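Side-chain contacts in KLLA0F20702p (PDB 5Y5A), which probably works as the Est1 subunit of telomerase, binding Cdc13 and so helping to bring the enzyme to telomeres: residues R260-R265 with A270-F275; F414-C417 with Q421-A424; S293-K298 with N332-D337. All coordinates share one frame; numbering follows the deposited sequence.

Contact 1 of 3, residues R260-R265 with A270-F275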
ATOM      1  N   ARG A 260       1.731   4.145   0.772  1.00 40.26           N
ATOM      2  CA  ARG A 260       0.339   3.698   0.717  1.00 40.46           C
ATOM      3  C   ARG A 260      -0.449   4.157   1.954  1.00 43.09           C
ATOM      4  O   ARG A 260      -1.655   4.391   1.884  1.00 40.40           O
ATOM      5  CB  ARG A 260       0.260   2.172   0.593  1.00 37.12           C
ATOM      6  CG  ARG A 260       0.810   1.584  -0.720  1.00 38.00           C
ATOM      7  CD  ARG A 260       0.006   2.037  -1.941  1.00 35.59           C
ATOM      8  NE  ARG A 260      -1.429   1.822  -1.783  1.00 39.97           N
ATOM      9  CZ  ARG A 260      -2.071   0.713  -2.145  1.00 44.72           C
ATOM     10  NH1 ARG A 260      -1.403  -0.299  -2.687  1.00 37.79           N
ATOM     11  NH2 ARG A 260      -3.387   0.617  -1.968  1.00 40.26           N
ATOM     12  N   SER A 261       0.240   4.278   3.085  1.00 39.94           N
ATOM     13  CA  SER A 261      -0.422   4.575   4.346  1.00 46.91           C
ATOM     14  C   SER A 261      -0.718   6.062   4.443  1.00 45.79           C
ATOM     15  O   SER A 261      -1.591   6.478   5.194  1.00 42.47           O
ATOM     16  CB  SER A 261       0.439   4.133   5.532  1.00 44.48           C
ATOM     17  OG  SER A 261       1.395   5.128   5.848  1.00 41.27           O
ATOM     18  N   SER A 262       0.027   6.852   3.676  1.00 41.14           N
ATOM     19  CA  SER A 262      -0.111   8.299   3.696  1.00 42.94           C
ATOM     20  C   SER A 262      -1.122   8.778   2.679  1.00 36.05           C
ATOM     21  O   SER A 262      -1.607   9.890   2.782  1.00 39.56           O
ATOM     22  CB  SER A 262       1.228   8.980   3.406  1.00 41.18           C
ATOM     23  OG  SER A 262       2.240   8.515   4.269  1.00 42.45           O
ATOM     24  N   LEU A 263      -1.412   7.944   1.685  1.00 41.32           N
ATOM     25  CA  LEU A 263      -2.208   8.360   0.529  1.00 37.31           C
ATOM     26  C   LEU A 263      -3.506   7.561   0.346  1.00 38.91           C
ATOM     27  O   LEU A 263      -4.197   7.718  -0.663  1.00 38.85           O
ATOM     28  CB  LEU A 263      -1.368   8.245  -0.744  1.00 42.96           C
ATOM     29  CG  LEU A 263      -0.075   9.056  -0.802  1.00 40.82           C
ATOM     30  CD1 LEU A 263       0.645   8.738  -2.090  1.00 34.82           C
ATOM     31  CD2 LEU A 263      -0.403  10.529  -0.729  1.00 39.40           C
ATOM     32  N   SER A 264      -3.836   6.696   1.297  1.00 39.33           N
ATOM     33  CA  SER A 264      -5.094   5.972   1.215  1.00 41.36           C
ATOM     34  C   SER A 264      -6.214   6.936   1.586  1.00 40.68           C
ATOM     35  O   SER A 264      -5.951   7.992   2.158  1.00 39.36           O
ATOM     36  CB  SER A 264      -5.087   4.736   2.124  1.00 46.27           C
ATOM     37  OG  SER A 264      -5.080   5.089   3.497  1.00 44.96           O
ATOM     38  N   ARG A 265      -7.455   6.578   1.274  1.00 40.43           N
ATOM     39  CA  ARG A 265      -8.571   7.493   1.480  1.00 39.02           C
ATOM     40  C   ARG A 265      -8.716   7.908   2.952  1.00 41.54           C
ATOM     41  O   ARG A 265      -9.135   9.034   3.247  1.00 44.43           O
ATOM     42  CB  ARG A 265      -9.882   6.877   0.962  1.00 39.31           C
ATOM     43  CG  ARG A 265     -11.064   7.872   0.970  1.00 43.15           C
ATOM     44  CD  ARG A 265     -12.182   7.448   0.013  1.00 45.49           C
ATOM     45  NE  ARG A 265     -12.677   6.112   0.323  1.00 42.21           N
ATOM     46  CZ  ARG A 265     -13.686   5.868   1.144  1.00 45.30           C
ATOM     47  NH1 ARG A 265     -14.328   6.877   1.724  1.00 47.90           N
ATOM     48  NH2 ARG A 265     -14.065   4.615   1.377  1.00 44.89           N
ATOM     49  N   ALA A 270       0.879   8.730  11.050  1.00 42.73           N
ATOM     50  CA  ALA A 270       2.278   8.337  11.191  1.00 42.37           C
ATOM     51  C   ALA A 270       2.916   8.043   9.831  1.00 44.83           C
ATOM     52  O   ALA A 270       4.116   7.768   9.750  1.00 50.76           O
ATOM     53  CB  ALA A 270       2.408   7.122  12.116  1.00 42.79           C
ATOM     54  N   GLY A 271       2.120   8.121   8.766  1.00 41.49           N
ATOM     55  CA  GLY A 271       2.589   7.785   7.425  1.00 35.99           C
ATOM     56  C   GLY A 271       3.775   8.617   6.963  1.00 39.04           C
ATOM     57  O   GLY A 271       4.844   8.095   6.627  1.00 40.19           O
ATOM     58  N   ILE A 272       3.594   9.927   6.949  1.00 36.79           N
ATOM     59  CA  ILE A 272       4.664  10.831   6.561  1.00 42.63           C
ATOM     60  C   ILE A 272       5.840  10.876   7.569  1.00 42.99           C
ATOM     61  O   ILE A 272       6.996  10.929   7.143  1.00 44.28           O
ATOM     62  CB  ILE A 272       4.093  12.252   6.322  1.00 47.67           C
ATOM     63  CG1 ILE A 272       3.296  12.280   5.015  1.00 45.97           C
ATOM     64  CG2 ILE A 272       5.193  13.303   6.273  1.00 49.27           C
ATOM     65  CD1 ILE A 272       2.473  13.535   4.861  1.00 46.26           C
ATOM     66  N   PRO A 273       5.564  10.863   8.895  1.00 40.67           N
ATOM     67  CA  PRO A 273       6.711  10.780   9.815  1.00 40.38           C
ATOM     68  C   PRO A 273       7.624   9.577   9.556  1.00 38.51           C
ATOM     69  O   PRO A 273       8.842   9.733   9.576  1.00 38.59           O
ATOM     70  CB  PRO A 273       6.050  10.668  11.191  1.00 39.96           C
ATOM     71  CG  PRO A 273       4.759  11.421  11.038  1.00 44.05           C
ATOM     72  CD  PRO A 273       4.314  11.195   9.611  1.00 40.13           C
ATOM     73  N   ASN A 274       7.055   8.408   9.303  1.00 40.39           N
ATOM     74  CA  ASN A 274       7.877   7.229   9.030  1.00 42.37           C
ATOM     75  C   ASN A 274       8.614   7.296   7.693  1.00 40.84           C
ATOM     76  O   ASN A 274       9.806   6.975   7.621  1.00 39.69           O
ATOM     77  CB  ASN A 274       7.025   5.964   9.094  1.00 47.74           C
ATOM     78  CG  ASN A 274       6.864   5.456  10.511  1.00 51.99           C
ATOM     79  OD1 ASN A 274       7.721   4.736  11.022  1.00 52.90           O
ATOM     80  ND2 ASN A 274       5.772   5.840  11.159  1.00 51.24           N
ATOM     81  N   PHE A 275       7.905   7.700   6.644  1.00 35.46           N
ATOM     82  CA  PHE A 275       8.521   8.004   5.353  1.00 36.26           C
ATOM     83  C   PHE A 275       9.725   8.941   5.512  1.00 41.47           C
ATOM     84  O   PHE A 275      10.788   8.728   4.926  1.00 37.86           O
ATOM     85  CB  PHE A 275       7.480   8.639   4.428  1.00 34.75           C
ATOM     86  CG  PHE A 275       7.959   8.890   3.027  1.00 38.17           C
ATOM     87  CD1 PHE A 275       7.960   7.865   2.083  1.00 36.58           C
ATOM     88  CD2 PHE A 275       8.362  10.158   2.634  1.00 39.87           C
ATOM     89  CE1 PHE A 275       8.372   8.098   0.772  1.00 37.96           C
ATOM     90  CE2 PHE A 275       8.776  10.400   1.318  1.00 37.12           C
ATOM     91  CZ  PHE A 275       8.780   9.363   0.390  1.00 34.54           C
TER

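Contact 2 of 3, residues F414-C417 with Q421-A424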
ATOM      1  N   PHE A 414       4.211  -6.773 -24.592  1.00 48.76           N
ATOM      2  CA  PHE A 414       2.795  -6.416 -24.670  1.00 47.95           C
ATOM      3  C   PHE A 414       1.930  -7.599 -25.102  1.00 52.87           C
ATOM      4  O   PHE A 414       0.711  -7.545 -24.954  1.00 54.56           O
ATOM      5  CB  PHE A 414       2.573  -5.219 -25.605  1.00 44.91           C
ATOM      6  CG  PHE A 414       2.935  -5.484 -27.045  1.00 47.42           C
ATOM      7  CD1 PHE A 414       2.016  -6.061 -27.913  1.00 43.02           C
ATOM      8  CD2 PHE A 414       4.186  -5.138 -27.532  1.00 48.49           C
ATOM      9  CE1 PHE A 414       2.342  -6.297 -29.228  1.00 42.89           C
ATOM     10  CE2 PHE A 414       4.520  -5.375 -28.850  1.00 53.80           C
ATOM     11  CZ  PHE A 414       3.600  -5.960 -29.699  1.00 53.43           C
ATOM     12  N   LYS A 415       2.555  -8.666 -25.609  1.00 52.41           N
ATOM     13  CA  LYS A 415       1.820  -9.872 -25.995  1.00 52.66           C
ATOM     14  C   LYS A 415       1.780 -10.921 -24.887  1.00 51.85           C
ATOM     15  O   LYS A 415       1.105 -11.951 -25.010  1.00 47.37           O
ATOM     16  CB  LYS A 415       2.426 -10.499 -27.258  1.00 55.11           C
ATOM     17  CG  LYS A 415       2.306  -9.634 -28.497  1.00 55.00           C
ATOM     18  CD  LYS A 415       2.858 -10.328 -29.726  1.00 64.14           C
ATOM     19  CE  LYS A 415       2.823  -9.391 -30.917  1.00 74.21           C
ATOM     20  NZ  LYS A 415       3.367 -10.008 -32.158  1.00 80.53           N
ATOM     21  N   ASN A 416       2.510 -10.663 -23.808  1.00 52.52           N
ATOM     22  CA  ASN A 416       2.628 -11.628 -22.714  1.00 51.93           C
ATOM     23  C   ASN A 416       1.305 -11.784 -21.956  1.00 51.85           C
ATOM     24  O   ASN A 416       0.885 -10.883 -21.225  1.00 48.34           O
ATOM     25  CB  ASN A 416       3.749 -11.191 -21.758  1.00 56.84           C
ATOM     26  CG  ASN A 416       4.114 -12.258 -20.740  1.00 56.03           C
ATOM     27  OD1 ASN A 416       3.252 -12.957 -20.209  1.00 57.97           O
ATOM     28  ND2 ASN A 416       5.408 -12.383 -20.459  1.00 51.15           N
ATOM     29  N   CYS A 417       0.660 -12.932 -22.126  1.00 51.10           N
ATOM     30  CA  CYS A 417      -0.609 -13.213 -21.460  1.00 55.76           C
ATOM     31  C   CYS A 417      -0.427 -13.837 -20.073  1.00 62.20           C
ATOM     32  O   CYS A 417      -1.392 -14.007 -19.333  1.00 62.80           O
ATOM     33  CB  CYS A 417      -1.466 -14.139 -22.326  1.00 53.79           C
ATOM     34  SG  CYS A 417      -1.940 -13.436 -23.935  1.00 75.17           S
ATOM     35  N   GLN A 421       1.393  -7.819 -15.019  1.00 44.63           N
ATOM     36  CA  GLN A 421       2.049  -6.556 -14.646  1.00 50.63           C
ATOM     37  C   GLN A 421       2.377  -5.645 -15.822  1.00 44.67           C
ATOM     38  O   GLN A 421       2.355  -4.420 -15.689  1.00 43.98           O
ATOM     39  CB  GLN A 421       3.341  -6.815 -13.870  1.00 46.87           C
ATOM     40  CG  GLN A 421       3.145  -7.344 -12.468  1.00 47.01           C
ATOM     41  CD  GLN A 421       3.198  -8.855 -12.415  1.00 51.70           C
ATOM     42  OE1 GLN A 421       3.179  -9.532 -13.451  1.00 49.54           O
ATOM     43  NE2 GLN A 421       3.269  -9.395 -11.204  1.00 52.85           N
ATOM     44  N   TYR A 422       2.695  -6.241 -16.964  1.00 46.57           N
ATOM     45  CA  TYR A 422       3.149  -5.466 -18.114  1.00 42.94           C
ATOM     46  C   TYR A 422       2.111  -4.455 -18.588  1.00 40.88           C
ATOM     47  O   TYR A 422       2.403  -3.263 -18.656  1.00 38.96           O
ATOM     48  CB  TYR A 422       3.551  -6.410 -19.241  1.00 42.49           C
ATOM     49  CG  TYR A 422       4.791  -7.175 -18.873  1.00 43.57           C
ATOM     50  CD1 TYR A 422       6.000  -6.511 -18.701  1.00 41.50           C
ATOM     51  CD2 TYR A 422       4.755  -8.541 -18.651  1.00 42.26           C
ATOM     52  CE1 TYR A 422       7.142  -7.186 -18.353  1.00 36.41           C
ATOM     53  CE2 TYR A 422       5.907  -9.233 -18.290  1.00 47.65           C
ATOM     54  CZ  TYR A 422       7.099  -8.543 -18.143  1.00 44.30           C
ATOM     55  OH  TYR A 422       8.261  -9.204 -17.791  1.00 50.15           O
ATOM     56  N   LEU A 423       0.897  -4.911 -18.875  1.00 38.46           N
ATOM     57  CA  LEU A 423      -0.151  -3.992 -19.308  1.00 44.83           C
ATOM     58  C   LEU A 423      -0.810  -3.276 -18.118  1.00 45.51           C
ATOM     59  O   LEU A 423      -1.363  -2.190 -18.270  1.00 44.94           O
ATOM     60  CB  LEU A 423      -1.196  -4.736 -20.141  1.00 45.21           C
ATOM     61  CG  LEU A 423      -0.718  -5.231 -21.521  1.00 48.49           C
ATOM     62  CD1 LEU A 423      -1.890  -5.712 -22.357  1.00 47.65           C
ATOM     63  CD2 LEU A 423       0.047  -4.144 -22.275  1.00 41.92           C
ATOM     64  N   ALA A 424      -0.737  -3.877 -16.934  1.00 42.25           N
ATOM     65  CA  ALA A 424      -1.252  -3.233 -15.720  1.00 40.66           C
ATOM     66  C   ALA A 424      -0.498  -1.946 -15.416  1.00 37.57           C
ATOM     67  O   ALA A 424      -1.087  -0.966 -14.976  1.00 42.00           O
ATOM     68  CB  ALA A 424      -1.169  -4.175 -14.529  1.00 37.67           C
TER

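Contact 3 of 3, residues S293-K298 with N332-D337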
ATOM      1  N   SER A 293      22.446  -0.412   4.436  1.00 46.47           N
ATOM      2  CA  SER A 293      22.013  -1.305   3.373  1.00 49.41           C
ATOM      3  C   SER A 293      22.648  -0.918   2.046  1.00 48.41           C
ATOM      4  O   SER A 293      23.118  -1.776   1.300  1.00 54.51           O
ATOM      5  CB  SER A 293      20.487  -1.285   3.236  1.00 50.11           C
ATOM      6  OG  SER A 293      19.877  -1.994   4.290  1.00 46.55           O
ATOM      7  N   LEU A 294      22.655   0.378   1.755  1.00 44.53           N
ATOM      8  CA  LEU A 294      23.281   0.859   0.543  1.00 42.84           C
ATOM      9  C   LEU A 294      24.783   0.527   0.564  1.00 48.10           C
ATOM     10  O   LEU A 294      25.360   0.238  -0.483  1.00 52.68           O
ATOM     11  CB  LEU A 294      23.026   2.362   0.367  1.00 39.74           C
ATOM     12  CG  LEU A 294      21.547   2.714   0.157  1.00 41.97           C
ATOM     13  CD1 LEU A 294      21.294   4.215   0.220  1.00 38.69           C
ATOM     14  CD2 LEU A 294      21.016   2.147  -1.169  1.00 39.78           C
ATOM     15  N   ASP A 295      25.398   0.532   1.750  1.00 50.88           N
ATOM     16  CA  ASP A 295      26.794   0.095   1.900  1.00 55.82           C
ATOM     17  C   ASP A 295      26.963  -1.370   1.497  1.00 57.24           C
ATOM     18  O   ASP A 295      27.891  -1.725   0.753  1.00 53.27           O
ATOM     19  CB  ASP A 295      27.300   0.253   3.346  1.00 53.19           C
ATOM     20  CG  ASP A 295      27.469   1.698   3.773  1.00 58.26           C
ATOM     21  OD1 ASP A 295      27.358   2.607   2.929  1.00 60.19           O
ATOM     22  OD2 ASP A 295      27.738   1.921   4.972  1.00 64.23           O
ATOM     23  N   ASP A 296      26.086  -2.221   2.028  1.00 52.48           N
ATOM     24  CA  ASP A 296      26.156  -3.655   1.762  1.00 51.73           C
ATOM     25  C   ASP A 296      25.945  -3.921   0.274  1.00 50.10           C
ATOM     26  O   ASP A 296      26.603  -4.768  -0.308  1.00 51.13           O
ATOM     27  CB  ASP A 296      25.115  -4.422   2.582  1.00 51.26           C
ATOM     28  CG  ASP A 296      25.257  -4.195   4.081  1.00 62.71           C
ATOM     29  OD1 ASP A 296      26.388  -3.960   4.564  1.00 66.26           O
ATOM     30  OD2 ASP A 296      24.225  -4.262   4.781  1.00 65.37           O
ATOM     31  N   LEU A 297      25.025  -3.187  -0.340  1.00 45.36           N
ATOM     32  CA  LEU A 297      24.766  -3.386  -1.755  1.00 50.74           C
ATOM     33  C   LEU A 297      25.953  -2.927  -2.593  1.00 52.16           C
ATOM     34  O   LEU A 297      26.322  -3.596  -3.556  1.00 57.40           O
ATOM     35  CB  LEU A 297      23.496  -2.661  -2.181  1.00 46.12           C
ATOM     36  CG  LEU A 297      22.211  -3.367  -1.747  1.00 49.97           C
ATOM     37  CD1 LEU A 297      21.012  -2.526  -2.111  1.00 44.28           C
ATOM     38  CD2 LEU A 297      22.113  -4.742  -2.393  1.00 55.96           C
ATOM     39  N   LYS A 298      26.563  -1.806  -2.215  1.00 50.83           N
ATOM     40  CA  LYS A 298      27.703  -1.281  -2.961  1.00 56.08           C
ATOM     41  C   LYS A 298      28.781  -2.342  -3.171  1.00 56.23           C
ATOM     42  O   LYS A 298      29.312  -2.484  -4.270  1.00 62.21           O
ATOM     43  CB  LYS A 298      28.314  -0.066  -2.260  1.00 62.52           C
ATOM     44  CG  LYS A 298      29.558   0.449  -2.979  1.00 63.31           C
ATOM     45  CD  LYS A 298      30.137   1.693  -2.345  1.00 67.48           C
ATOM     46  CE  LYS A 298      31.390   2.123  -3.093  1.00 81.65           C
ATOM     47  NZ  LYS A 298      32.207   3.103  -2.323  1.00 91.40           N
ATOM     48  N   ASN A 332      24.261  15.542   1.682  1.00 61.75           N
ATOM     49  CA  ASN A 332      25.159  15.571   2.833  1.00 68.40           C
ATOM     50  C   ASN A 332      25.538  14.213   3.424  1.00 66.80           C
ATOM     51  O   ASN A 332      25.944  14.144   4.584  1.00 68.22           O
ATOM     52  CB  ASN A 332      24.540  16.421   3.950  1.00 82.47           C
ATOM     53  CG  ASN A 332      24.560  17.911   3.642  1.00 90.18           C
ATOM     54  OD1 ASN A 332      25.479  18.412   2.995  1.00 93.93           O
ATOM     55  ND2 ASN A 332      23.544  18.627   4.116  1.00 90.51           N
ATOM     56  N   ASN A 333      25.411  13.135   2.655  1.00 61.70           N
ATOM     57  CA  ASN A 333      25.811  11.833   3.184  1.00 55.44           C
ATOM     58  C   ASN A 333      26.836  11.136   2.300  1.00 51.54           C
ATOM     59  O   ASN A 333      27.140  11.594   1.198  1.00 54.92           O
ATOM     60  CB  ASN A 333      24.585  10.933   3.405  1.00 59.60           C
ATOM     61  CG  ASN A 333      23.950  10.462   2.113  1.00 63.22           C
ATOM     62  OD1 ASN A 333      24.508   9.624   1.409  1.00 64.24           O
ATOM     63  ND2 ASN A 333      22.757  10.976   1.811  1.00 63.16           N
ATOM     64  N   ARG A 334      27.368  10.024   2.797  1.00 50.77           N
ATOM     65  CA  ARG A 334      28.453   9.307   2.126  1.00 59.43           C
ATOM     66  C   ARG A 334      28.056   8.737   0.760  1.00 58.51           C
ATOM     67  O   ARG A 334      28.919   8.397  -0.042  1.00 56.47           O
ATOM     68  CB  ARG A 334      28.978   8.183   3.027  1.00 57.54           C
ATOM     69  CG  ARG A 334      27.940   7.134   3.441  1.00 54.00           C
ATOM     70  CD  ARG A 334      28.537   6.264   4.524  1.00 55.47           C
ATOM     71  NE  ARG A 334      27.719   5.115   4.899  1.00 53.15           N
ATOM     72  CZ  ARG A 334      26.862   5.105   5.914  1.00 55.52           C
ATOM     73  NH1 ARG A 334      26.680   6.198   6.643  1.00 54.30           N
ATOM     74  NH2 ARG A 334      26.178   4.003   6.194  1.00 55.07           N
ATOM     75  N   HIS A 335      26.754   8.650   0.499  1.00 54.28           N
ATOM     76  CA  HIS A 335      26.261   8.143  -0.777  1.00 53.93           C
ATOM     77  C   HIS A 335      25.828   9.266  -1.714  1.00 57.09           C
ATOM     78  O   HIS A 335      25.358   9.009  -2.821  1.00 57.76           O
ATOM     79  CB  HIS A 335      25.087   7.185  -0.559  1.00 50.83           C
ATOM     80  CG  HIS A 335      25.463   5.916   0.141  1.00 52.51           C
ATOM     81  ND1 HIS A 335      26.210   4.928  -0.463  1.00 54.14           N
ATOM     82  CD2 HIS A 335      25.191   5.472   1.391  1.00 52.93           C
ATOM     83  CE1 HIS A 335      26.384   3.929   0.386  1.00 49.81           C
ATOM     84  NE2 HIS A 335      25.775   4.234   1.518  1.00 51.97           N
ATOM     85  N   SER A 336      25.992  10.507  -1.266  1.00 52.69           N
ATOM     86  CA  SER A 336      25.494  11.660  -2.005  1.00 47.89           C
ATOM     87  C   SER A 336      26.092  11.768  -3.395  1.00 50.31           C
ATOM     88  O   SER A 336      25.390  12.097  -4.342  1.00 64.64           O
ATOM     89  CB  SER A 336      25.764  12.953  -1.229  1.00 58.62           C
ATOM     90  OG  SER A 336      25.024  12.985  -0.018  1.00 60.61           O
ATOM     91  N   ASP A 337      27.381  11.478  -3.531  1.00 53.30           N
ATOM     92  CA  ASP A 337      28.019  11.589  -4.841  1.00 59.51           C
ATOM     93  C   ASP A 337      27.769  10.367  -5.735  1.00 56.71           C
ATOM     94  O   ASP A 337      28.329  10.260  -6.821  1.00 58.92           O
ATOM     95  CB  ASP A 337      29.526  11.817  -4.680  1.00 71.43           C
ATOM     96  CG  ASP A 337      30.203  10.714  -3.892  1.00 81.95           C
ATOM     97  OD1 ASP A 337      29.548  10.123  -3.006  1.00 88.11           O
ATOM     98  OD2 ASP A 337      31.391  10.439  -4.158  1.00 83.23           O
TER

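Contact 1 of 3, residues R260-R265 with A270-F275
The hydroxyls of Ser261 and Ser262 press against the backbone of Gly271, at the start of helix 271-279. Ser261 OG lies 3.3 Å from Gly271 CA. Ser262 OG comes closer still, 3.1 Å from Gly271 C. Ser262 OG also reaches Ile272, 4.0 Å from its CG1. Ser262 OG is also 3.3 Å from Ile272 N, but the angle is too poor for a hydrogen bond, so the touch is one of packing. Because Gly271 has no side chain, the two backbones can close in until the CA atoms of Ser262 and Gly271 are 4.6 Å apart.

What steers the serines lies one turn back: each OG is hydrogen-bonded to Phe258 O. They reach it by different rotations, Ser262 OG sitting beside its own backbone N (chi1 -53°) and Ser261 OG between N and the carbonyl carbon (chi1 84°). On the other segment, Ala270 O ties down the first turn of the helix. It accepts Asn274 N and Asn274 ND2 from opposite faces of its plane; the ND2 bond is 2.9 Å long and nearly straight at 169°.

Beyond this core, Arg265 pairs through NE with Glu490 OE1 and, through NH1, hydrogen-bonds to the backbone of the bound peptide. The contact itself is a tight helix-to-helix turn in the Est1 DNA/RNA binding family region, related by sequence to TPR proteins. Helix 235-247 packs on it through Phe238 and Leu239, while helix 339-379 brings Met374 to Ser262 and Phe275, and Met377 to Ile272.

Contact 2 of 3, residues F414-C417 with Q421-A424
Asn416 meets the ring of Tyr422 with its amide nitrogen, and beside this pair Phe414 meets Leu423. From Asn416 CB the chain runs toward helix 421-433, with CG anti to the backbone N (chi1 -169°), which carries the amide across to the tyrosine. At the fork, OD1 accepts the backbone N-H groups of Glu418 and Met419; the first of these closes an Asx turn, and together they hold the chain that leads into the helix. The other branch, ND2, hydrogen-bonds to Glu413 OE2 and also lies 3.9 Å from Tyr422 CE2. It approaches the ring obliquely, the amide and ring planes being inclined by 34°, so the two flat groups do not stack.

Next to this, Leu423 splits its methyls over Phe414. CD2 rests 4.3 Å from Phe414 CB, and CD1 is 4.1 Å from the carbonyl oxygen, Phe414 O. That oxygen is itself hydrogen-bonded to His530 NE2. The Phe414 ring heads off in another direction, to touch Ser463, so only the root of the phenylalanine serves this contact. Leu423 also packs on His530, Val534 and Leu537 of helix 526-546, while Tyr422 lies against Tyr354 and Ile358 of helix 339-379.

Chemically, then, the two segments meet through van der Waals packing, and the Asn416 amide and Phe414 O find their partners elsewhere: the amide is gripped at both branches, by Glu413 on one and by the backbone on the other. This probably fixes its rotation, so that the nitrogen beside the ring of Tyr422 is placed by bonds made outside the pair.

Contact 3 of 3, residues S293-K298 with N332-D337
A type I beta turn, Asn333 to Ser336, brings Arg334 and His335 against Asp295 and Leu294 on helix 285-298. Asn333 shapes it with an Asx turn, its OD1 taking the backbone N-H of His335 at 2.6 Å, while Ser336 OG accepts from Asn333 N.

Arg334 grips the Asp295 carboxylate side-on in a salt bridge. Its NE donates to OD1 at 3.2 Å, fairly straight at 162° and on the syn lone pair. NH2 donates to OD2 at 2.9 Å from above the carboxylate plane, the carboxylate and guanidinium planes lying 53° apart. The arginine starts with CG between its backbone N and carbonyl carbon (chi1 59°), then stays extended out to NE, spanning the distance to the helix.

His335 NE2 makes a short but weak, bent bond of 2.7 Å to Asp295 OD1 at the ring's edge, and it also donates to Leu291 O. ND1, meanwhile, is hydrogen-bonded to Arg338 NH1, consistent with a neutral ring carrying its proton on NE2. Over one face, Leu294 CB makes a CH-pi contact 3.8 Å from the ring centroid.

Replacing Asp295 with an alanine would probably leave the Arg334 guanidinium without its anionic mate and free to swing, with His335 losing one of its two acceptors at NE2.

Around this site, Arg334 also lies on Leu291 and Asn292, and Leu294 touches Trp330. The turn thus closes on helix 285-298 just before helix 339-379 begins, while helix 306-315 supports Ser293 and Leu297 through Phe315.

Overall arrangement
Along the chain the order is contact 1, contact 3, contact 2; they follow in series, neither nesting nor crossing, with at least about 12 Å between the nearest atoms of any two. Contact 1 closes the short loop from helix 251-263 to helix 271-279. Contact 3 makes the longest closure, bringing the turn that precedes helix 339-379 back to helix 285-298 over an excursion that includes helices 306-315 and 318-325. Contact 2 folds the loop after helix 385-410 onto the start of helix 421-433. The long helix 339-379 relates all three: contact 3 lies before its start, and its side chains pack on both contact 1 and contact 2.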